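Local coordinates for protein leucyl aminopeptidase (Trypanosoma brucei brucei, PDB 5NTD) that probably removes amino acids, leucine among them, from the N terminus of peptides as a six-subunit M17 metallo-aminopeptidase, here holding manganese and the inhibitor bestatin, at residues Phe165-Gly170 with Ala174-Gly179; Leu212-Pro217 with Asn504-Phe509; Arg251-Ile256 with Val382-Asn387; Gly416-Glu421 with Ala475-Thr480. One frame throughout, in Å; residues are numbered along the deposited sequence.

Contact 1. Residues Phe165-Gly170 with Ala174-Gly179; sequences FSAKDG and AAYNSG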
loop_
_atom_site.group_PDB
_atom_site.type_symbol
_atom_site.label_atom_id
_atom_site.label_comp_id
_atom_site.label_asym_id
_atom_site.label_seq_id
_atom_site.Cartn_x
_atom_site.Cartn_y
_atom_site.Cartn_z
ATOM N N PHE G 165 5.025 28.375 -23.776
ATOM C CA PHE G 165 6.150 27.584 -23.295
ATOM C C PHE G 165 6.252 26.278 -24.096
ATOM O O PHE G 165 5.332 25.488 -24.131
ATOM C CB PHE G 165 6.092 27.254 -21.819
ATOM C CG PHE G 165 7.258 26.438 -21.393
ATOM C CD1 PHE G 165 8.471 27.043 -21.074
ATOM C CD2 PHE G 165 7.196 25.038 -21.447
ATOM C CE1 PHE G 165 9.577 26.289 -20.750
ATOM C CE2 PHE G 165 8.314 24.276 -21.129
ATOM C CZ PHE G 165 9.499 24.898 -20.796
ATOM N N SER G 166 7.415 26.042 -24.673
ATOM C CA SER G 166 7.699 24.786 -25.365
ATOM C C SER G 166 9.183 24.447 -25.418
ATOM O O SER G 166 10.040 25.324 -25.469
ATOM C CB SER G 166 7.180 24.819 -26.772
ATOM O OG SER G 166 7.350 23.558 -27.401
ATOM N N ALA G 167 9.452 23.154 -25.350
ATOM C CA ALA G 167 10.796 22.594 -25.512
ATOM C C ALA G 167 10.878 21.665 -26.726
ATOM O O ALA G 167 11.880 20.991 -26.934
ATOM C CB ALA G 167 11.232 21.855 -24.257
ATOM N N LYS G 168 9.806 21.634 -27.503
ATOM C CA LYS G 168 9.755 20.775 -28.681
ATOM C C LYS G 168 10.573 21.339 -29.858
ATOM O O LYS G 168 10.675 22.549 -30.030
ATOM C CB LYS G 168 8.310 20.572 -29.161
ATOM C CG LYS G 168 7.420 19.745 -28.220
ATOM C CD LYS G 168 6.030 19.618 -28.838
ATOM C CE LYS G 168 5.057 18.883 -27.968
ATOM N NZ LYS G 168 5.402 17.441 -27.887
ATOM N N ASP G 169 11.119 20.431 -30.661
ATOM C CA ASP G 169 11.686 20.742 -31.977
ATOM C C ASP G 169 12.662 21.937 -32.000
ATOM O O ASP G 169 12.445 22.894 -32.696
ATOM C CB ASP G 169 10.552 20.968 -32.967
ATOM C CG ASP G 169 9.679 19.734 -33.129
ATOM O OD1 ASP G 169 10.238 18.640 -33.313
ATOM O OD2 ASP G 169 8.427 19.832 -33.050
ATOM N N GLY G 170 13.673 21.894 -31.145
ATOM C CA GLY G 170 14.685 22.959 -31.061
ATOM C C GLY G 170 14.316 24.242 -30.333
ATOM O O GLY G 170 15.165 25.095 -30.098
ATOM N N ALA G 174 15.741 28.500 -28.555
ATOM C CA ALA G 174 15.046 29.805 -28.691
ATOM C C ALA G 174 14.402 30.270 -27.377
ATOM O O ALA G 174 13.295 30.826 -27.354
ATOM C CB ALA G 174 14.004 29.718 -29.785
ATOM N N ALA G 175 15.105 30.015 -26.282
ATOM C CA ALA G 175 14.641 30.370 -24.927
ATOM C C ALA G 175 13.223 29.822 -24.585
ATOM O O ALA G 175 12.463 30.407 -23.824
ATOM C CB ALA G 175 14.690 31.870 -24.745
ATOM N N TYR G 176 12.916 28.656 -25.150
ATOM C CA TYR G 176 11.664 27.905 -24.863
ATOM C C TYR G 176 10.413 28.703 -25.268
ATOM O O TYR G 176 9.355 28.566 -24.678
ATOM C CB TYR G 176 11.595 27.484 -23.406
ATOM C CG TYR G 176 12.683 26.539 -23.050
ATOM C CD1 TYR G 176 13.956 27.003 -22.658
ATOM C CD2 TYR G 176 12.486 25.142 -23.106
ATOM C CE1 TYR G 176 14.989 26.103 -22.356
ATOM C CE2 TYR G 176 13.520 24.264 -22.791
ATOM C CZ TYR G 176 14.766 24.749 -22.407
ATOM O OH TYR G 176 15.777 23.851 -22.092
ATOM N N ASN G 177 10.583 29.560 -26.270
ATOM C CA ASN G 177 9.454 30.228 -26.943
ATOM C C ASN G 177 8.964 29.309 -28.025
ATOM O O ASN G 177 9.699 28.971 -28.914
ATOM C CB ASN G 177 9.865 31.555 -27.583
ATOM C CG ASN G 177 10.146 32.616 -26.563
ATOM O OD1 ASN G 177 9.277 32.965 -25.750
ATOM N ND2 ASN G 177 11.363 33.122 -26.561
ATOM N N SER G 178 7.720 28.912 -27.934
ATOM C CA SER G 178 7.169 27.971 -28.893
ATOM C C SER G 178 7.182 28.579 -30.277
ATOM O O SER G 178 6.835 29.735 -30.450
ATOM C CB SER G 178 5.732 27.594 -28.531
ATOM O OG SER G 178 5.166 26.721 -29.502
ATOM N N GLY G 179 7.500 27.763 -31.264
ATOM C CA GLY G 179 7.319 28.134 -32.686
ATOM C C GLY G 179 6.000 27.659 -33.289
ATOM O O GLY G 179 5.702 27.914 -34.460
#

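Contact 2. Residues Leu212-Pro217 with Asn504-Phe509; sequences LVDAPP and NGATGF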
loop_
_atom_site.group_PDB
_atom_site.type_symbol
_atom_site.label_atom_id
_atom_site.label_comp_id
_atom_site.label_asym_id
_atom_site.label_seq_id
_atom_site.Cartn_x
_atom_site.Cartn_y
_atom_site.Cartn_z
ATOM N N LEU G 212 5.020 30.614 -16.682
ATOM C CA LEU G 212 5.747 30.407 -15.422
ATOM C C LEU G 212 5.373 29.030 -14.802
ATOM O O LEU G 212 6.218 28.306 -14.300
ATOM C CB LEU G 212 5.477 31.523 -14.431
ATOM C CG LEU G 212 5.966 32.928 -14.848
ATOM C CD1 LEU G 212 5.361 33.962 -13.955
ATOM C CD2 LEU G 212 7.482 33.032 -14.805
ATOM N N VAL G 213 4.092 28.715 -14.871
ATOM C CA VAL G 213 3.564 27.485 -14.281
ATOM C C VAL G 213 4.004 26.247 -15.086
ATOM O O VAL G 213 4.511 25.280 -14.532
ATOM C CB VAL G 213 2.040 27.566 -14.114
ATOM C CG1 VAL G 213 1.484 26.251 -13.577
ATOM C CG2 VAL G 213 1.711 28.674 -13.142
ATOM N N ASP G 214 3.864 26.338 -16.397
ATOM C CA ASP G 214 4.326 25.281 -17.350
ATOM C C ASP G 214 5.819 24.995 -17.211
ATOM O O ASP G 214 6.271 23.887 -17.353
ATOM C CB ASP G 214 4.095 25.678 -18.812
ATOM C CG ASP G 214 2.705 25.326 -19.324
ATOM O OD1 ASP G 214 2.045 24.430 -18.760
ATOM O OD2 ASP G 214 2.265 26.008 -20.262
ATOM N N ALA G 215 6.594 26.039 -16.965
ATOM C CA ALA G 215 8.050 25.932 -16.990
ATOM C C ALA G 215 8.480 24.910 -15.966
ATOM O O ALA G 215 8.019 24.939 -14.823
ATOM C CB ALA G 215 8.709 27.277 -16.716
ATOM N N PRO G 216 9.408 24.030 -16.342
ATOM C CA PRO G 216 9.915 23.075 -15.372
ATOM C C PRO G 216 10.837 23.736 -14.379
ATOM O O PRO G 216 11.335 24.818 -14.626
ATOM C CB PRO G 216 10.681 22.095 -16.234
ATOM C CG PRO G 216 11.199 22.928 -17.353
ATOM C CD PRO G 216 10.090 23.902 -17.633
ATOM N N PRO G 217 11.055 23.098 -13.218
ATOM C CA PRO G 217 11.783 23.780 -12.151
ATOM C C PRO G 217 13.244 23.948 -12.460
ATOM O O PRO G 217 13.916 24.668 -11.766
ATOM C CB PRO G 217 11.582 22.859 -10.940
ATOM C CG PRO G 217 10.450 21.969 -11.286
ATOM C CD PRO G 217 10.507 21.811 -12.766
ATOM N N ASN G 504 -3.628 19.667 -20.684
ATOM C CA ASN G 504 -2.672 20.367 -21.576
ATOM C C ASN G 504 -1.605 21.177 -20.882
ATOM O O ASN G 504 -0.716 21.716 -21.530
ATOM C CB ASN G 504 -3.411 21.267 -22.552
ATOM C CG ASN G 504 -4.250 20.471 -23.534
ATOM O OD1 ASN G 504 -3.877 19.372 -23.953
ATOM N ND2 ASN G 504 -5.390 20.996 -23.876
ATOM N N GLY G 505 -1.701 21.271 -19.574
ATOM C CA GLY G 505 -0.726 22.046 -18.808
ATOM C C GLY G 505 -1.394 23.197 -18.067
ATOM O O GLY G 505 -2.548 23.123 -17.716
ATOM N N ALA G 506 -0.624 24.257 -17.832
ATOM C CA ALA G 506 -1.078 25.396 -17.039
ATOM C C ALA G 506 -2.228 26.112 -17.753
ATOM O O ALA G 506 -2.318 26.109 -18.966
ATOM C CB ALA G 506 0.021 26.354 -16.782
ATOM N N THR G 507 -3.127 26.642 -16.955
ATOM C CA THR G 507 -4.313 27.365 -17.438
ATOM C C THR G 507 -4.151 28.893 -17.379
ATOM O O THR G 507 -4.939 29.616 -17.944
ATOM C CB THR G 507 -5.566 27.017 -16.604
ATOM O OG1 THR G 507 -5.272 27.241 -15.223
ATOM C CG2 THR G 507 -5.961 25.615 -16.816
ATOM N N GLY G 508 -3.183 29.358 -16.611
ATOM C CA GLY G 508 -3.045 30.777 -16.309
ATOM C C GLY G 508 -4.192 31.309 -15.456
ATOM O O GLY G 508 -4.515 32.499 -15.488
ATOM N N PHE G 509 -4.803 30.437 -14.676
ATOM C CA PHE G 509 -5.883 30.822 -13.741
ATOM C C PHE G 509 -5.333 31.685 -12.622
ATOM O O PHE G 509 -4.311 31.372 -12.025
ATOM C CB PHE G 509 -6.521 29.556 -13.150
ATOM C CG PHE G 509 -7.666 29.791 -12.199
ATOM C CD1 PHE G 509 -7.442 30.209 -10.887
ATOM C CD2 PHE G 509 -8.955 29.470 -12.574
ATOM C CE1 PHE G 509 -8.493 30.354 -9.998
ATOM C CE2 PHE G 509 -10.007 29.621 -11.696
ATOM C CZ PHE G 509 -9.780 30.058 -10.413
#

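Contact 3. Residues Arg251-Ile256 with Val382-Asn387; sequences RGYGGI and VFHATN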
loop_
_atom_site.group_PDB
_atom_site.type_symbol
_atom_site.label_atom_id
_atom_site.label_comp_id
_atom_site.label_asym_id
_atom_site.label_seq_id
_atom_site.Cartn_x
_atom_site.Cartn_y
_atom_site.Cartn_z
ATOM N N ARG G 251 16.517 37.340 10.093
ATOM C CA ARG G 251 15.387 38.277 10.289
ATOM C C ARG G 251 14.091 37.648 10.805
ATOM O O ARG G 251 13.056 38.308 10.859
ATOM C CB ARG G 251 15.136 39.020 9.007
ATOM C CG ARG G 251 16.307 39.944 8.657
ATOM C CD ARG G 251 16.140 40.635 7.312
ATOM N NE ARG G 251 14.947 41.494 7.295
ATOM C CZ ARG G 251 14.542 42.218 6.255
ATOM N NH1 ARG G 251 13.420 42.922 6.341
ATOM N NH2 ARG G 251 15.238 42.242 5.122
ATOM N N GLY G 252 14.161 36.395 11.244
ATOM C CA GLY G 252 13.044 35.752 11.991
ATOM C C GLY G 252 11.984 35.100 11.133
ATOM O O GLY G 252 10.956 34.676 11.636
ATOM N N TYR G 253 12.253 34.977 9.840
ATOM C CA TYR G 253 11.326 34.316 8.901
ATOM C C TYR G 253 11.553 32.799 8.873
ATOM O O TYR G 253 11.937 32.211 7.858
ATOM C CB TYR G 253 11.460 34.902 7.497
ATOM C CG TYR G 253 10.973 36.335 7.408
ATOM C CD1 TYR G 253 9.642 36.623 7.126
ATOM C CD2 TYR G 253 11.867 37.413 7.581
ATOM C CE1 TYR G 253 9.203 37.947 7.011
ATOM C CE2 TYR G 253 11.433 38.739 7.489
ATOM C CZ TYR G 253 10.099 38.998 7.205
ATOM O OH TYR G 253 9.637 40.280 7.163
ATOM N N GLY G 254 11.311 32.197 10.018
ATOM C CA GLY G 254 11.649 30.787 10.264
ATOM C C GLY G 254 10.874 29.814 9.396
ATOM O O GLY G 254 11.369 28.725 9.067
ATOM N N GLY G 255 9.675 30.205 9.007
ATOM C CA GLY G 255 8.815 29.320 8.199
ATOM C C GLY G 255 9.312 29.089 6.798
ATOM O O GLY G 255 9.694 28.002 6.413
ATOM N N ILE G 256 9.401 30.165 6.047
ATOM C CA ILE G 256 9.938 30.095 4.689
ATOM C C ILE G 256 11.407 29.656 4.677
ATOM O O ILE G 256 11.840 28.940 3.781
ATOM C CB ILE G 256 9.711 31.402 3.860
ATOM C CG1 ILE G 256 10.205 31.208 2.437
ATOM C CG2 ILE G 256 10.370 32.611 4.506
ATOM C CD1 ILE G 256 9.696 32.257 1.476
ATOM N N VAL G 382 1.969 36.232 4.976
ATOM C CA VAL G 382 0.843 37.075 5.449
ATOM C C VAL G 382 1.223 37.906 6.664
ATOM O O VAL G 382 0.753 39.025 6.825
ATOM C CB VAL G 382 -0.462 36.306 5.736
ATOM C CG1 VAL G 382 -0.926 35.579 4.493
ATOM C CG2 VAL G 382 -0.315 35.343 6.901
ATOM N N PHE G 383 2.098 37.375 7.508
ATOM C CA PHE G 383 2.611 38.184 8.639
ATOM C C PHE G 383 3.451 39.352 8.102
ATOM O O PHE G 383 3.287 40.485 8.538
ATOM C CB PHE G 383 3.446 37.437 9.638
ATOM C CG PHE G 383 3.753 38.261 10.858
ATOM C CD1 PHE G 383 2.814 38.388 11.890
ATOM C CD2 PHE G 383 4.948 38.967 10.964
ATOM C CE1 PHE G 383 3.094 39.168 13.037
ATOM C CE2 PHE G 383 5.223 39.735 12.092
ATOM C CZ PHE G 383 4.296 39.844 13.122
ATOM N N HIS G 384 4.296 39.043 7.148
ATOM C CA HIS G 384 5.083 40.077 6.510
ATOM C C HIS G 384 4.181 41.201 5.933
ATOM O O HIS G 384 4.407 42.392 6.152
ATOM C CB HIS G 384 5.900 39.498 5.373
ATOM C CG HIS G 384 6.778 40.505 4.701
ATOM N ND1 HIS G 384 7.955 40.957 5.265
ATOM C CD2 HIS G 384 6.652 41.152 3.512
ATOM C CE1 HIS G 384 8.526 41.820 4.439
ATOM N NE2 HIS G 384 7.753 41.958 3.373
ATOM N N ALA G 385 3.165 40.794 5.194
ATOM C CA ALA G 385 2.256 41.748 4.536
ATOM C C ALA G 385 1.493 42.581 5.555
ATOM O O ALA G 385 1.281 43.769 5.338
ATOM C CB ALA G 385 1.274 41.046 3.614
ATOM N N THR G 386 1.090 41.961 6.633
ATOM C CA THR G 386 0.208 42.626 7.604
ATOM C C THR G 386 0.962 43.345 8.731
ATOM O O THR G 386 0.357 44.058 9.522
ATOM C CB THR G 386 -0.799 41.657 8.252
ATOM O OG1 THR G 386 -0.098 40.550 8.823
ATOM C CG2 THR G 386 -1.768 41.182 7.216
ATOM N N ASN G 387 2.259 43.141 8.800
ATOM C CA ASN G 387 3.058 43.710 9.886
ATOM C C ASN G 387 4.283 44.513 9.482
ATOM O O ASN G 387 4.680 45.407 10.206
ATOM C CB ASN G 387 3.553 42.620 10.833
ATOM C CG ASN G 387 3.842 43.152 12.240
ATOM O OD1 ASN G 387 2.930 43.431 13.001
ATOM N ND2 ASN G 387 5.114 43.286 12.570
#

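Contact 4. Residues Gly416-Glu421 with Ala475-Thr480; sequences GLYVNE and AGYFIT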
loop_
_atom_site.group_PDB
_atom_site.type_symbol
_atom_site.label_atom_id
_atom_site.label_comp_id
_atom_site.label_asym_id
_atom_site.label_seq_id
_atom_site.Cartn_x
_atom_site.Cartn_y
_atom_site.Cartn_z
ATOM N N GLY G 416 -11.105 27.065 -4.247
ATOM C CA GLY G 416 -11.786 27.114 -2.949
ATOM C C GLY G 416 -11.480 28.418 -2.221
ATOM O O GLY G 416 -10.333 28.823 -2.148
ATOM N N LEU G 417 -12.507 29.015 -1.655
ATOM C CA LEU G 417 -12.359 30.228 -0.851
ATOM C C LEU G 417 -12.616 30.026 0.642
ATOM O O LEU G 417 -13.697 29.625 1.046
ATOM C CB LEU G 417 -13.301 31.328 -1.345
ATOM C CG LEU G 417 -13.193 31.736 -2.812
ATOM C CD1 LEU G 417 -14.167 32.877 -3.093
ATOM C CD2 LEU G 417 -11.777 32.138 -3.178
ATOM N N TYR G 418 -11.625 30.395 1.442
ATOM C CA TYR G 418 -11.765 30.444 2.897
ATOM C C TYR G 418 -11.621 31.917 3.288
ATOM O O TYR G 418 -10.533 32.488 3.155
ATOM C CB TYR G 418 -10.677 29.583 3.556
ATOM C CG TYR G 418 -10.645 29.594 5.060
ATOM C CD1 TYR G 418 -11.456 28.707 5.799
ATOM C CD2 TYR G 418 -9.769 30.431 5.761
ATOM C CE1 TYR G 418 -11.425 28.706 7.187
ATOM C CE2 TYR G 418 -9.746 30.440 7.155
ATOM C CZ TYR G 418 -10.556 29.569 7.856
ATOM O OH TYR G 418 -10.524 29.553 9.238
ATOM N N VAL G 419 -12.695 32.502 3.758
ATOM C CA VAL G 419 -12.783 33.939 3.901
ATOM C C VAL G 419 -13.396 34.350 5.239
ATOM O O VAL G 419 -14.441 33.847 5.622
ATOM C CB VAL G 419 -13.624 34.554 2.768
ATOM C CG1 VAL G 419 -13.415 36.071 2.684
ATOM C CG2 VAL G 419 -13.248 33.936 1.429
ATOM N N ASN G 420 -12.762 35.299 5.907
ATOM C CA ASN G 420 -13.243 35.721 7.242
ATOM C C ASN G 420 -14.442 36.681 7.262
ATOM O O ASN G 420 -15.005 36.928 8.291
ATOM C CB ASN G 420 -12.118 36.306 8.078
ATOM C CG ASN G 420 -11.675 37.637 7.575
ATOM O OD1 ASN G 420 -11.969 38.020 6.441
ATOM N ND2 ASN G 420 -10.958 38.344 8.385
ATOM N N GLU G 421 -14.837 37.173 6.110
ATOM C CA GLU G 421 -15.994 38.118 5.979
ATOM C C GLU G 421 -16.872 37.743 4.803
ATOM O O GLU G 421 -16.356 37.469 3.744
ATOM C CB GLU G 421 -15.508 39.529 5.765
ATOM C CG GLU G 421 -14.801 40.085 6.984
ATOM C CD GLU G 421 -14.376 41.531 6.835
ATOM O OE1 GLU G 421 -14.625 42.131 5.752
ATOM O OE2 GLU G 421 -13.794 42.061 7.825
ATOM N N ALA G 475 -6.350 24.233 6.480
ATOM C CA ALA G 475 -5.104 24.810 5.921
ATOM C C ALA G 475 -5.183 26.346 5.897
ATOM O O ALA G 475 -4.233 27.048 6.208
ATOM C CB ALA G 475 -4.815 24.274 4.544
ATOM N N GLY G 476 -6.355 26.845 5.544
ATOM C CA GLY G 476 -6.615 28.289 5.565
ATOM C C GLY G 476 -6.508 28.827 6.971
ATOM O O GLY G 476 -5.837 29.824 7.230
ATOM N N TYR G 477 -7.128 28.122 7.895
ATOM C CA TYR G 477 -7.102 28.535 9.310
ATOM C C TYR G 477 -5.667 28.722 9.776
ATOM O O TYR G 477 -5.330 29.684 10.442
ATOM C CB TYR G 477 -7.834 27.542 10.221
ATOM C CG TYR G 477 -7.528 27.812 11.673
ATOM C CD1 TYR G 477 -8.169 28.839 12.361
ATOM C CD2 TYR G 477 -6.529 27.106 12.342
ATOM C CE1 TYR G 477 -7.862 29.133 13.678
ATOM C CE2 TYR G 477 -6.214 27.393 13.661
ATOM C CZ TYR G 477 -6.883 28.406 14.316
ATOM O OH TYR G 477 -6.549 28.712 15.608
ATOM N N PHE G 478 -4.818 27.752 9.451
ATOM C CA PHE G 478 -3.411 27.781 9.867
ATOM C C PHE G 478 -2.785 29.132 9.490
ATOM O O PHE G 478 -2.103 29.780 10.277
ATOM C CB PHE G 478 -2.595 26.655 9.232
ATOM C CG PHE G 478 -1.140 26.712 9.575
ATOM C CD1 PHE G 478 -0.277 27.539 8.877
ATOM C CD2 PHE G 478 -0.628 25.957 10.623
ATOM C CE1 PHE G 478 1.070 27.606 9.209
ATOM C CE2 PHE G 478 0.721 26.022 10.964
ATOM C CZ PHE G 478 1.570 26.837 10.258
ATOM N N ILE G 479 -3.012 29.497 8.253
ATOM C CA ILE G 479 -2.455 30.742 7.687
ATOM C C ILE G 479 -2.935 31.958 8.507
ATOM O O ILE G 479 -2.147 32.816 8.837
ATOM C CB ILE G 479 -2.857 30.920 6.224
ATOM C CG1 ILE G 479 -2.250 29.808 5.376
ATOM C CG2 ILE G 479 -2.382 32.274 5.724
ATOM C CD1 ILE G 479 -2.900 29.659 4.009
ATOM N N THR G 480 -4.207 31.951 8.896
ATOM C CA THR G 480 -4.797 33.073 9.647
ATOM C C THR G 480 -4.144 33.290 11.015
ATOM O O THR G 480 -4.054 34.414 11.476
ATOM C CB THR G 480 -6.323 32.988 9.838
ATOM O OG1 THR G 480 -6.668 31.893 10.678
ATOM C CG2 THR G 480 -6.991 32.831 8.504
HETATM O O HOH W 1 -9.425 31.487 10.408
#

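Contact 1. Residues Phe165-Gly170 with Ala174-Gly179
A174 and G170 approach only through main-chain atoms, G170 O to A174 N at 3.8 Å, at the mouth of the three-residue connection; A174 also opens the type I' beta turn that runs to N177. The turn is closed by N177 N, which donates to A174 O over 3.2 Å. Next comes Y176, which has the largest share of the buried surface. Y176 O accepts a nearly straight bond from S166 N (3.2 Å, 168°), the donor standing above the carbonyl plane, and R211 gives the same oxygen a second bond. In return, Y176 CA-H leans on S166 O at 3.1 Å. The Y176 side chain lies beside that of F165 and points the same way. The two rings are almost perfectly parallel, at 1°, yet slid so far apart that they hardly overlap. What touches instead is F165 CE1 against Y176 CB, 3.5 Å apart, while A167 CB rests at the edge of the tyrosine ring, 3.6 Å from Y176 CE2. Beyond the ring, Y176 OH bonds to E11 of helix 6-20. N177 pairs with F165, and S178 carries the pairing one step on through backbone bonds to N164. With S178 OG engaged by K180 N, the two serines meet through carbon, S166 CB to S178 CB. A167, K168 and D169 bond to a second subunit. The arrangement is a single beta bridge flanked by a type I' turn and an ST turn, S166 OG accepting from K168 N, in the loop between helix 150-158 and strand 183-188.

Contact 2. Residues Leu212-Pro217 with Asn504-Phe509
D214 and A506 bring the backbones together, their CA atoms 5.4 Å apart, where the last turn of helix 196-214 faces the short strand 505-506. Just beyond, A215 leaves helical geometry and the chain turns away into the two prolines. On the partner side, G505 has a positive phi and passes close to the aspartate, with D214 OD1 3.7 Å from G505 CA; the lack of a side chain there lets the carboxylate approach. A506 N then donates to D214 OD1 at 2.8 Å in an almost linear bond of 174°. The nitrogen arrives on the syn side of the oxygen but 30° out of the carboxylate plane. This reach depends on the first torsion of D214, which sets CG roughly anti to the carbonyl carbon, beside the backbone N (chi1 -86°), and so brings the acid to the strand although CB itself does not point there. The methyl of A506 does point at the helix. It sits between the acid and the neighbouring valine: A506 CB lies 3.4 Å from D214 OD1 and 3.5 Å from V213 CG1. V213 also packs on A317 of helix 314-328, and its side chain lies about 10 Å from the bound bestatin. The second carboxylate oxygen, OD2, is bonded to H163. The chemistry is therefore that of a buried acid with each oxygen given a partner, one of them a backbone N-H. Two such bonds should fix the rotation of the group. The helix C-terminal end would probably disfavour a negative charge, so the A506 N-H and H163 are likely to matter for stabilising it.

Contact 3. Residues Arg251-Ile256 with Val382-Asn387
Y253 and H384 carry this contact between them, and a single hydrogen bond is its polar part. Y253 OH stands 2.6 Å from H384 ND1, a short bond. Seen from the imidazole, the hydroxyl lies at the edge and in the plane of the ring. The histidine reaches out from helix 374-387: its first torsion (chi1 -178°) sends the ring outward, and chi2 of 76° turns ND1 to Y253 OH. The aromatic part is looser: the planes are inclined at 57° with centroids 5.6 Å apart, so the rings meet only at a slant. H384 CB adds a carbon contact at 4.0 Å from Y253 CE1. As for charge, R251 NH1, 5.9 Å from H384 ND1 and not in contact, might slightly disfavour a charged imidazole. Backbone structure places the tyrosine. G252, with its positive phi, is the C-prime residue of the Schellman motif that ends helix 246-250, and Y253 follows as the centre of an inverse gamma turn and the N-cap of helix 254-260. On the other segment, V382 O takes two donors, T386 N and T386 OG1, from opposite faces of its plane, the hydroxyl T386 OG1 at 2.7 Å from V382 O. The hydroxyl-to-ring link thus bridges the start of one helix and the end of another. D380 of helix 374-387 ties them again by accepting from I256 N, while I243 of strand 239-244 and L269 of strand 268-274 pack against both Y253 and H384.

Contact 4. Residues Gly416-Glu421 with Ala475-Thr480
Y418 gives up by far the most surface here, laying its ring on the helix backbone at G476 and Y477. The strand 416-419 and the helix 475-480 run at 39° to each other, their axes 9.1 Å apart, and the tyrosine crosses that gap with its ring swung to the side of the carbonyl carbon (chi1 177°). G476 supplies the floor. Having no side chain, it lets the ring settle on its main chain, where G476 CA makes an off-centre CH-pi contact 4.3 Å from the Y418 ring centroid, and Y418 CE2 comes within 3.6 Å of G476 C. Y477 lies alongside, its side chain pointing the same way as that of Y418. Here the phenol oxygen touches carbon, Y418 OH to Y477 CB at 3.5 Å, and it also lies in the plane of the Y477 ring, at its edge. T480 CG2 meets the edge of the Y418 ring at CE2. A water joins the two hydroxyls, 2.5 Å from Y418 OH and donating to T480 OG1 at 2.8 Å, while T480 OG1 itself donates to Y477 O in the carbonyl plane, on a lone pair. Thus strand 415-419 of the catalytic domain's mixed sheet packs on helix 471-480, aromatic over glycine. Behind the strand, L417 and V419 pack on helix 422-435. Y418 is paired through its backbone with H493 of strand 490-495, and I479 turns towards L378 of helix 374-387.

How the contacts relate
From the N terminus, contact 1 comes first and closes a small local loop between helix 150-158 and strand 183-188. It is finished before contact 2 opens, yet the two touch in space, F165 packing on D214, A215 and P216, and both reach the second subunit. Contact 2 then spans almost 290 residues, joining the end of helix 196-214 to strand 505-506 near the C terminus. Contacts 3 and 4 both fall within that span, one after the other without crossing. Contact 3 links helices 254-260 and 374-387, contact 4 strand 415-419 and helix 471-480, and the two meet with V382 CG2 touching I479 O.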